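Local coordinates for uncharacterized protein Q64V53_BACFR (Bacteroides fragilis, PDB 2RA8) that is of unknown function but joins a WGR domain to a leucine-rich-repeat domain and may act by binding other molecules, at residues A[3-8]-A[14-19]; A[122-127]-A[144-149]; A[291-296]-A[321-326]. All blocks are in the same frame, centred on the assembly; numbering follows the deposited sequence.

Contact 1: A[3-8]-A[14-19]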
loop_
_atom_site.group_PDB
_atom_site.type_symbol
_atom_site.label_atom_id
_atom_site.label_comp_id
_atom_site.label_asym_id
_atom_site.label_seq_id
_atom_site.Cartn_x
_atom_site.Cartn_y
_atom_site.Cartn_z
ATOM N N ARG A 3 30.220 2.979 3.257
ATOM C CA ARG A 3 29.817 2.844 1.873
ATOM C C ARG A 3 28.489 3.529 1.758
ATOM O O ARG A 3 27.546 3.232 2.509
ATOM C CB ARG A 3 29.731 1.375 1.485
ATOM C CG ARG A 3 31.103 0.717 1.389
ATOM C CD ARG A 3 31.144 -0.220 0.207
ATOM N NE ARG A 3 30.956 -1.606 0.600
ATOM C CZ ARG A 3 30.438 -2.547 -0.184
ATOM N NH1 ARG A 3 30.035 -2.256 -1.417
ATOM N NH2 ARG A 3 30.349 -3.792 0.261
ATOM N N VAL A 4 28.424 4.482 0.833
ATOM C CA VAL A 4 27.226 5.281 0.610
ATOM C C VAL A 4 26.455 4.881 -0.627
ATOM O O VAL A 4 27.035 4.659 -1.690
ATOM C CB VAL A 4 27.603 6.770 0.512
ATOM C CG1 VAL A 4 26.346 7.631 0.486
ATOM C CG2 VAL A 4 28.494 7.149 1.693
ATOM N N PHE A 5 25.137 4.799 -0.494
ATOM C CA PHE A 5 24.276 4.416 -1.614
ATOM C C PHE A 5 23.148 5.412 -1.793
ATOM O O PHE A 5 22.708 6.044 -0.829
ATOM C CB PHE A 5 23.710 2.998 -1.385
ATOM C CG PHE A 5 24.772 1.946 -1.183
ATOM C CD1 PHE A 5 25.470 1.858 0.018
ATOM C CD2 PHE A 5 25.070 1.042 -2.195
ATOM C CE1 PHE A 5 26.448 0.880 0.205
ATOM C CE2 PHE A 5 26.047 0.066 -2.017
ATOM C CZ PHE A 5 26.733 -0.015 -0.814
ATOM N N VAL A 6 22.670 5.548 -3.030
ATOM C CA VAL A 6 21.613 6.496 -3.362
ATOM C C VAL A 6 20.508 5.914 -4.234
ATOM O O VAL A 6 20.775 5.163 -5.170
ATOM C CB VAL A 6 22.220 7.724 -4.096
ATOM C CG1 VAL A 6 21.117 8.665 -4.549
ATOM C CG2 VAL A 6 23.188 8.443 -3.177
ATOM N N PHE A 7 19.261 6.268 -3.926
ATOM C CA PHE A 7 18.111 5.806 -4.704
ATOM C C PHE A 7 17.289 7.000 -5.133
ATOM O O PHE A 7 16.875 7.802 -4.291
ATOM C CB PHE A 7 17.212 4.868 -3.884
ATOM C CG PHE A 7 16.080 4.275 -4.681
ATOM C CD1 PHE A 7 16.305 3.200 -5.533
ATOM C CD2 PHE A 7 14.802 4.815 -4.612
ATOM C CE1 PHE A 7 15.274 2.675 -6.306
ATOM C CE2 PHE A 7 13.765 4.294 -5.383
ATOM C CZ PHE A 7 14.006 3.224 -6.229
ATOM N N GLN A 8 17.027 7.113 -6.434
ATOM C CA GLN A 8 16.251 8.232 -6.980
ATOM C C GLN A 8 15.255 7.886 -8.069
ATOM O O GLN A 8 15.617 7.311 -9.095
ATOM C CB GLN A 8 17.183 9.291 -7.575
ATOM C CG GLN A 8 17.949 10.161 -6.595
ATOM C CD GLN A 8 18.909 11.080 -7.316
ATOM O OE1 GLN A 8 19.835 10.616 -7.984
ATOM N NE2 GLN A 8 18.691 12.388 -7.203
ATOM N N LYS A 14 16.674 9.631 -1.911
ATOM C CA LYS A 14 17.350 9.351 -0.659
ATOM C C LYS A 14 18.664 8.622 -0.722
ATOM O O LYS A 14 19.072 8.126 -1.777
ATOM C CB LYS A 14 16.387 8.601 0.278
ATOM C CG LYS A 14 15.479 7.605 -0.402
ATOM C CD LYS A 14 14.447 7.048 0.586
ATOM C CE LYS A 14 13.392 6.199 -0.109
ATOM N NZ LYS A 14 13.993 5.042 -0.824
ATOM N N PHE A 15 19.343 8.588 0.428
ATOM C CA PHE A 15 20.630 7.918 0.577
ATOM C C PHE A 15 20.581 6.959 1.733
ATOM O O PHE A 15 19.753 7.085 2.648
ATOM C CB PHE A 15 21.777 8.920 0.837
ATOM C CG PHE A 15 21.743 9.538 2.210
ATOM C CD1 PHE A 15 20.863 10.576 2.498
ATOM C CD2 PHE A 15 22.557 9.052 3.226
ATOM C CE1 PHE A 15 20.790 11.115 3.781
ATOM C CE2 PHE A 15 22.488 9.589 4.515
ATOM C CZ PHE A 15 21.601 10.621 4.787
ATOM N N TRP A 16 21.498 6.001 1.701
ATOM C CA TRP A 16 21.616 4.984 2.729
ATOM C C TRP A 16 23.086 4.664 2.791
ATOM O O TRP A 16 23.699 4.368 1.764
ATOM C CB TRP A 16 20.808 3.739 2.321
ATOM C CG TRP A 16 20.868 2.583 3.284
ATOM C CD1 TRP A 16 20.068 2.375 4.376
ATOM C CD2 TRP A 16 21.772 1.474 3.224
ATOM N NE1 TRP A 16 20.419 1.196 5.001
ATOM C CE2 TRP A 16 21.457 0.625 4.318
ATOM C CE3 TRP A 16 22.808 1.111 2.353
ATOM C CZ2 TRP A 16 22.152 -0.565 4.561
ATOM C CZ3 TRP A 16 23.503 -0.079 2.596
ATOM C CH2 TRP A 16 23.165 -0.903 3.697
ATOM N N SER A 17 23.679 4.763 3.977
ATOM C CA SER A 17 25.096 4.452 4.127
ATOM C C SER A 17 25.289 3.447 5.227
ATOM O O SER A 17 24.499 3.383 6.180
ATOM C CB SER A 17 25.924 5.719 4.414
ATOM O OG SER A 17 25.729 6.211 5.728
ATOM N N ILE A 18 26.328 2.632 5.092
ATOM C CA ILE A 18 26.617 1.615 6.089
ATOM C C ILE A 18 28.086 1.554 6.391
ATOM O O ILE A 18 28.934 1.738 5.513
ATOM C CB ILE A 18 26.091 0.219 5.633
ATOM C CG1 ILE A 18 26.243 -0.790 6.772
ATOM C CG2 ILE A 18 26.831 -0.240 4.376
ATOM C CD1 ILE A 18 25.509 -2.111 6.531
ATOM N N ASP A 19 28.397 1.306 7.658
ATOM C CA ASP A 19 29.781 1.236 8.111
ATOM C C ASP A 19 29.869 0.249 9.229
ATOM O O ASP A 19 28.977 0.203 10.081
ATOM C CB ASP A 19 30.232 2.620 8.604
ATOM C CG ASP A 19 31.739 2.717 8.807
ATOM O OD1 ASP A 19 32.495 1.978 8.142
ATOM O OD2 ASP A 19 32.168 3.555 9.627
#
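Strands 3-8 and 14-19 run antiparallel, their axes 4.5 Å apart at closest approach and their directions 159° apart, with three hydrogen-bonded pairs (Arg3-Ile18, Phe5-Trp16, Phe7-Lys14) alternating with the non-hydrogen-bonded pairs Val4-Ser17 and Val6-Phe15. The bond from Phe5 N to Trp16 O is short, 2.7 Å, and bent to 146° at the hydrogen. Both side chains of this pair lean the same way on the Arg3, Phe7, Lys14 and Ile18 face. Phe5 has CG beside its backbone N, whereas Trp16 has CG opposite its own N. The rings lie side by side and meet through Phe5 CD1 and Trp16 CE3 at 3.6 Å, their planes inclined by 56°, an oblique pairing. Trp16 O also sits at the edge of the Phe5 ring, in its plane. Next along, Lys14 runs beside Phe7 and brings NZ to 3.9 Å from Phe7 CD2; its ammonium is hydrogen-bonded to Tyr65 OH. On the other face Val4 CG2 meets Ser17 CB at 4.0 Å. Helix 46-62 packs over Trp16 and Ile18, and helix 70-75 over Val4 and Val6. This is the first beta hairpin of the antiparallel sheet of the WGR domain.

Contact 2: A[122-127]-A[144-149]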
loop_
_atom_site.group_PDB
_atom_site.type_symbol
_atom_site.label_atom_id
_atom_site.label_comp_id
_atom_site.label_asym_id
_atom_site.label_seq_id
_atom_site.Cartn_x
_atom_site.Cartn_y
_atom_site.Cartn_z
ATOM N N GLU A 122 -13.001 19.404 -12.877
ATOM C CA GLU A 122 -12.320 20.034 -14.015
ATOM C C GLU A 122 -11.307 19.094 -14.632
ATOM O O GLU A 122 -10.810 18.191 -13.960
ATOM C CB GLU A 122 -11.552 21.296 -13.576
ATOM C CG GLU A 122 -12.198 22.181 -12.505
ATOM C CD GLU A 122 -11.851 21.760 -11.076
ATOM O OE1 GLU A 122 -11.897 22.629 -10.177
ATOM O OE2 GLU A 122 -11.547 20.570 -10.846
ATOM N N ASP A 123 -10.990 19.285 -15.913
ATOM C CA ASP A 123 -9.968 18.447 -16.532
ATOM C C ASP A 123 -8.672 19.126 -16.164
ATOM O O ASP A 123 -8.682 20.059 -15.359
ATOM C CB ASP A 123 -10.126 18.362 -18.061
ATOM C CG ASP A 123 -10.290 19.724 -18.728
ATOM O OD1 ASP A 123 -9.745 20.728 -18.223
ATOM O OD2 ASP A 123 -10.959 19.781 -19.783
ATOM N N CYS A 124 -7.549 18.700 -16.728
ATOM C CA CYS A 124 -6.286 19.332 -16.356
ATOM C C CYS A 124 -5.832 20.374 -17.341
ATOM O O CYS A 124 -4.630 20.596 -17.512
ATOM C CB CYS A 124 -5.202 18.264 -16.185
ATOM S SG CYS A 124 -5.092 17.118 -17.569
ATOM N N SER A 125 -6.794 21.038 -17.978
ATOM C CA SER A 125 -6.504 22.074 -18.977
ATOM C C SER A 125 -5.635 23.219 -18.506
ATOM O O SER A 125 -4.781 23.704 -19.257
ATOM C CB SER A 125 -7.807 22.656 -19.525
ATOM O OG SER A 125 -7.962 22.298 -20.883
ATOM N N ASP A 126 -5.861 23.679 -17.276
ATOM C CA ASP A 126 -5.086 24.780 -16.713
ATOM C C ASP A 126 -3.637 24.416 -16.616
ATOM O O ASP A 126 -2.755 25.240 -16.873
ATOM C CB ASP A 126 -5.589 25.135 -15.310
ATOM C CG ASP A 126 -6.792 26.046 -15.336
ATOM O OD1 ASP A 126 -7.711 25.801 -16.145
ATOM O OD2 ASP A 126 -6.822 27.004 -14.535
ATOM N N ILE A 127 -3.386 23.166 -16.234
ATOM C CA ILE A 127 -2.031 22.661 -16.077
ATOM C C ILE A 127 -1.370 22.541 -17.436
ATOM O O ILE A 127 -0.255 23.026 -17.638
ATOM C CB ILE A 127 -2.055 21.289 -15.379
ATOM C CG1 ILE A 127 -2.979 21.350 -14.132
ATOM C CG2 ILE A 127 -0.649 20.876 -15.001
ATOM C CD1 ILE A 127 -2.566 22.387 -13.097
ATOM N N LEU A 144 8.515 13.098 -16.404
ATOM C CA LEU A 144 7.186 13.615 -16.119
ATOM C C LEU A 144 6.224 12.501 -15.765
ATOM O O LEU A 144 6.052 11.550 -16.527
ATOM C CB LEU A 144 6.632 14.371 -17.337
ATOM C CG LEU A 144 5.144 14.767 -17.280
ATOM C CD1 LEU A 144 4.908 15.718 -16.105
ATOM C CD2 LEU A 144 4.728 15.420 -18.594
ATOM N N PHE A 145 5.599 12.614 -14.596
ATOM C CA PHE A 145 4.610 11.636 -14.147
ATOM C C PHE A 145 3.366 12.459 -14.043
ATOM O O PHE A 145 3.176 13.190 -13.079
ATOM C CB PHE A 145 4.991 11.057 -12.767
ATOM C CG PHE A 145 4.011 10.042 -12.215
ATOM C CD1 PHE A 145 2.912 9.601 -12.951
ATOM C CD2 PHE A 145 4.196 9.534 -10.935
ATOM C CE1 PHE A 145 2.015 8.668 -12.408
ATOM C CE2 PHE A 145 3.304 8.600 -10.387
ATOM C CZ PHE A 145 2.215 8.169 -11.126
ATOM N N TRP A 146 2.522 12.349 -15.063
ATOM C CA TRP A 146 1.280 13.108 -15.169
ATOM C C TRP A 146 0.059 12.340 -14.697
ATOM O O TRP A 146 -0.291 11.311 -15.277
ATOM C CB TRP A 146 1.087 13.533 -16.641
ATOM C CG TRP A 146 -0.049 14.484 -16.869
ATOM C CD1 TRP A 146 -1.382 14.179 -16.913
ATOM C CD2 TRP A 146 0.049 15.900 -17.048
ATOM N NE1 TRP A 146 -2.120 15.321 -17.111
ATOM C CE2 TRP A 146 -1.270 16.390 -17.200
ATOM C CE3 TRP A 146 1.119 16.799 -17.099
ATOM C CZ2 TRP A 146 -1.543 17.749 -17.399
ATOM C CZ3 TRP A 146 0.850 18.154 -17.299
ATOM C CH2 TRP A 146 -0.476 18.613 -17.449
ATOM N N GLY A 147 -0.595 12.832 -13.647
ATOM C CA GLY A 147 -1.790 12.169 -13.148
ATOM C C GLY A 147 -1.617 11.238 -11.954
ATOM O O GLY A 147 -2.313 10.232 -11.844
ATOM N N ASP A 148 -0.699 11.567 -11.050
ATOM C CA ASP A 148 -0.470 10.723 -9.888
ATOM C C ASP A 148 -1.581 10.963 -8.892
ATOM O O ASP A 148 -1.392 11.613 -7.859
ATOM C CB ASP A 148 0.894 11.026 -9.283
ATOM C CG ASP A 148 1.257 10.085 -8.145
ATOM O OD1 ASP A 148 0.739 8.953 -8.113
ATOM O OD2 ASP A 148 2.080 10.474 -7.293
ATOM N N ILE A 149 -2.748 10.426 -9.239
ATOM C CA ILE A 149 -3.982 10.531 -8.462
ATOM C C ILE A 149 -4.327 9.182 -7.870
ATOM O O ILE A 149 -4.607 8.235 -8.606
ATOM C CB ILE A 149 -5.172 10.929 -9.367
ATOM C CG1 ILE A 149 -4.763 12.045 -10.331
ATOM C CG2 ILE A 149 -6.381 11.287 -8.504
ATOM C CD1 ILE A 149 -4.215 13.265 -9.674
#
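With CG opposite the backbone N (chi1 -172°), Trp146 extends its indole from the end of strand 143-146 across to Cys124, whose own chi1 of 50° sets SG between backbone N and carbonyl carbon and turns it toward the strand. Cys124 SG lies in the indole plane, at the ring edge. Its distance to Trp146 NE1 is 3.5 Å, and with 141° at the hydrogen the N-H...S bond is weak. The same sulfur is 3.6 Å from Trp146 CZ2, and thus straddles the corner between the N-H and the benzo edge. Ile127 lies aslant the far end of the indole and sets CG2 3.3 Å from Trp146 CH2, a tight approach. Cys124 is the N-cap residue of helix 125-132, and Asp123 OD1 accepts from Ser125 N at 3.0 Å, an Asx turn at the start of the helix. The contact packs this helix start against the end of a parallel-sheet strand, consistent with leucine-rich-repeat architecture. Because NE1 also has a weak bond to Gln161 OE1, the buried indole N-H is shared between two imperfect acceptors; apolar contacts with Ile127 and with Ile114 of strand 111-114 probably contribute to holding the ring.

Contact 3: A[291-296]-A[321-326]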
loop_
_atom_site.group_PDB
_atom_site.type_symbol
_atom_site.label_atom_id
_atom_site.label_comp_id
_atom_site.label_asym_id
_atom_site.label_seq_id
_atom_site.Cartn_x
_atom_site.Cartn_y
_atom_site.Cartn_z
ATOM N N LEU A 291 -3.802 -13.813 -16.342
ATOM C CA LEU A 291 -2.854 -14.727 -16.956
ATOM C C LEU A 291 -3.086 -16.065 -16.280
ATOM O O LEU A 291 -2.885 -16.198 -15.065
ATOM C CB LEU A 291 -1.442 -14.239 -16.665
ATOM C CG LEU A 291 -0.205 -14.470 -17.537
ATOM C CD1 LEU A 291 0.904 -14.953 -16.621
ATOM C CD2 LEU A 291 -0.454 -15.446 -18.652
ATOM N N THR A 292 -3.530 -17.051 -17.056
ATOM C CA THR A 292 -3.798 -18.385 -16.523
ATOM C C THR A 292 -2.772 -19.386 -16.976
ATOM O O THR A 292 -1.879 -19.066 -17.763
ATOM C CB THR A 292 -5.181 -18.890 -16.958
ATOM O OG1 THR A 292 -5.238 -18.941 -18.390
ATOM C CG2 THR A 292 -6.269 -17.975 -16.435
ATOM N N ASP A 293 -2.904 -20.615 -16.488
ATOM C CA ASP A 293 -1.974 -21.688 -16.827
ATOM C C ASP A 293 -1.839 -21.957 -18.303
ATOM O O ASP A 293 -0.786 -22.397 -18.759
ATOM C CB ASP A 293 -2.377 -22.986 -16.119
ATOM C CG ASP A 293 -2.117 -22.944 -14.624
ATOM O OD1 ASP A 293 -1.473 -21.982 -14.152
ATOM O OD2 ASP A 293 -2.550 -23.878 -13.920
ATOM N N GLU A 294 -2.901 -21.723 -19.064
ATOM C CA GLU A 294 -2.821 -21.954 -20.500
ATOM C C GLU A 294 -1.967 -20.891 -21.137
ATOM O O GLU A 294 -1.450 -21.067 -22.241
ATOM C CB GLU A 294 -4.220 -21.991 -21.134
ATOM C CG GLU A 294 -5.192 -20.957 -20.620
ATOM C CD GLU A 294 -6.597 -21.185 -21.151
ATOM O OE1 GLU A 294 -7.518 -20.448 -20.739
ATOM O OE2 GLU A 294 -6.777 -22.102 -21.980
ATOM N N GLY A 295 -1.801 -19.781 -20.426
ATOM C CA GLY A 295 -0.967 -18.708 -20.929
ATOM C C GLY A 295 0.485 -19.061 -20.670
ATOM O O GLY A 295 1.327 -18.981 -21.570
ATOM N N ALA A 296 0.780 -19.458 -19.434
ATOM C CA ALA A 296 2.139 -19.839 -19.049
ATOM C C ALA A 296 2.586 -21.028 -19.854
ATOM O O ALA A 296 3.763 -21.166 -20.193
ATOM C CB ALA A 296 2.187 -20.172 -17.571
ATOM N N ASP A 321 -0.460 -23.320 -8.339
ATOM C CA ASP A 321 0.846 -23.529 -7.734
ATOM C C ASP A 321 1.667 -24.530 -8.504
ATOM O O ASP A 321 2.889 -24.415 -8.572
ATOM C CB ASP A 321 0.740 -23.967 -6.264
ATOM C CG ASP A 321 -0.459 -24.846 -5.990
ATOM O OD1 ASP A 321 -0.819 -25.672 -6.855
ATOM O OD2 ASP A 321 -1.031 -24.716 -4.885
ATOM N N GLU A 322 1.011 -25.512 -9.106
ATOM C CA GLU A 322 1.733 -26.521 -9.869
ATOM C C GLU A 322 2.404 -25.901 -11.077
ATOM O O GLU A 322 3.537 -26.258 -11.417
ATOM C CB GLU A 322 0.778 -27.635 -10.297
ATOM C CG GLU A 322 -0.030 -28.195 -9.127
ATOM C CD GLU A 322 -0.817 -29.443 -9.485
ATOM O OE1 GLU A 322 -1.587 -29.405 -10.468
ATOM O OE2 GLU A 322 -0.667 -30.461 -8.775
HETATM N N MSE A 323 1.716 -24.961 -11.726
HETATM C CA MSE A 323 2.268 -24.279 -12.899
HETATM C C MSE A 323 3.402 -23.361 -12.497
HETATM O O MSE A 323 4.413 -23.248 -13.208
HETATM C CB MSE A 323 1.176 -23.471 -13.619
HETATM C CG MSE A 323 1.693 -22.610 -14.767
HETATM SE SE MSE A 323 2.671 -23.605 -16.125
HETATM C CE MSE A 323 1.157 -24.249 -17.146
ATOM N N LYS A 324 3.252 -22.696 -11.354
ATOM C CA LYS A 324 4.299 -21.811 -10.864
ATOM C C LYS A 324 5.545 -22.603 -10.533
ATOM O O LYS A 324 6.660 -22.134 -10.765
ATOM C CB LYS A 324 3.813 -21.011 -9.638
ATOM C CG LYS A 324 2.847 -19.872 -9.992
ATOM C CD LYS A 324 2.421 -19.060 -8.766
ATOM C CE LYS A 324 1.440 -19.842 -7.902
ATOM N NZ LYS A 324 1.055 -19.104 -6.665
ATOM N N LYS A 325 5.378 -23.818 -10.011
ATOM C CA LYS A 325 6.532 -24.662 -9.695
ATOM C C LYS A 325 7.238 -25.010 -10.985
ATOM O O LYS A 325 8.460 -24.924 -11.080
ATOM C CB LYS A 325 6.100 -25.972 -9.027
ATOM C CG LYS A 325 5.335 -25.829 -7.724
ATOM C CD LYS A 325 6.215 -25.383 -6.568
ATOM C CE LYS A 325 5.406 -25.335 -5.273
ATOM N NZ LYS A 325 6.233 -25.013 -4.079
ATOM N N GLU A 326 6.455 -25.409 -11.987
ATOM C CA GLU A 326 6.993 -25.791 -13.292
ATOM C C GLU A 326 7.730 -24.646 -13.919
ATOM O O GLU A 326 8.845 -24.808 -14.414
ATOM C CB GLU A 326 5.870 -26.224 -14.233
ATOM C CG GLU A 326 6.328 -27.199 -15.312
ATOM C CD GLU A 326 5.212 -27.600 -16.260
ATOM O OE1 GLU A 326 4.062 -27.749 -15.795
ATOM O OE2 GLU A 326 5.485 -27.781 -17.465
#
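Asp293 and Met323, the latter present as selenomethionine, lie antiparallel side by side, each tip beside the other's base. The carboxylate of Asp293 lies alongside the base of the Met323 side chain: OD1 is 3.1 Å from Met323 CB and 3.3 Å from Met323 CG. These are contacts of an oxygen with methylene carbons, and no hydrogen bond links the two segments. In return the far end of Met323 reaches the first turn of helix 293-300, where CE comes to 3.1 Å from the carbonyl oxygen Asp293 O and 3.9 Å from Asp293 CB. An extended first torsion and two bends set this course. Met323 leaves its helix with CG opposite the backbone N (chi1 174°), pointing across the gap, and then folds at chi2 (56°) and chi3 (83°), which turns the methyl back along the other helix. The elbow of that hook rests against Ala296, whose CB lies 3.7 Å from Met323 CG and 3.8 Å from Met323 SE. A methyl group one turn along from Asp293 thus faces the CG-SE portion of the Met323 side chain, while the acid flanks its base.

The polar end of Asp293 is held from the second helix's side: OD2 is hydrogen-bonded to Ser320 OG, and the same hydroxyl is bonded to Met323 N. Ser320 therefore ties the carboxylate to the start of helix 321-330. Met323 continues the packing onto Arg297 and Leu300. Two neighbouring helices packed side by side, each preceding a strand of one parallel sheet, are the arrangement expected of the leucine-rich-repeat domain.

How the contacts relate
The three contacts follow one another along the chain. Contact 1 belongs to the WGR domain's antiparallel sheet, contacts 2 and 3 to the ten-stranded parallel sheet and its helices. Contact 2 joins strand 143-146, third in that sheet, to a preceding helix; contact 3 pairs helices near its far end. Their centres are about 39 Å apart, on opposite sides of the chain's centre. Contact 1 lies about 32 Å from contact 2 and about 38 Å from contact 3, centre to centre, with nearest atoms about 12 and 25 Å apart. Contacts 1 and 3 also meet the second subunit: Lys14 packs on its Glu152, and Asp321 N is hydrogen-bonded to Asp321 OD2 of that subunit.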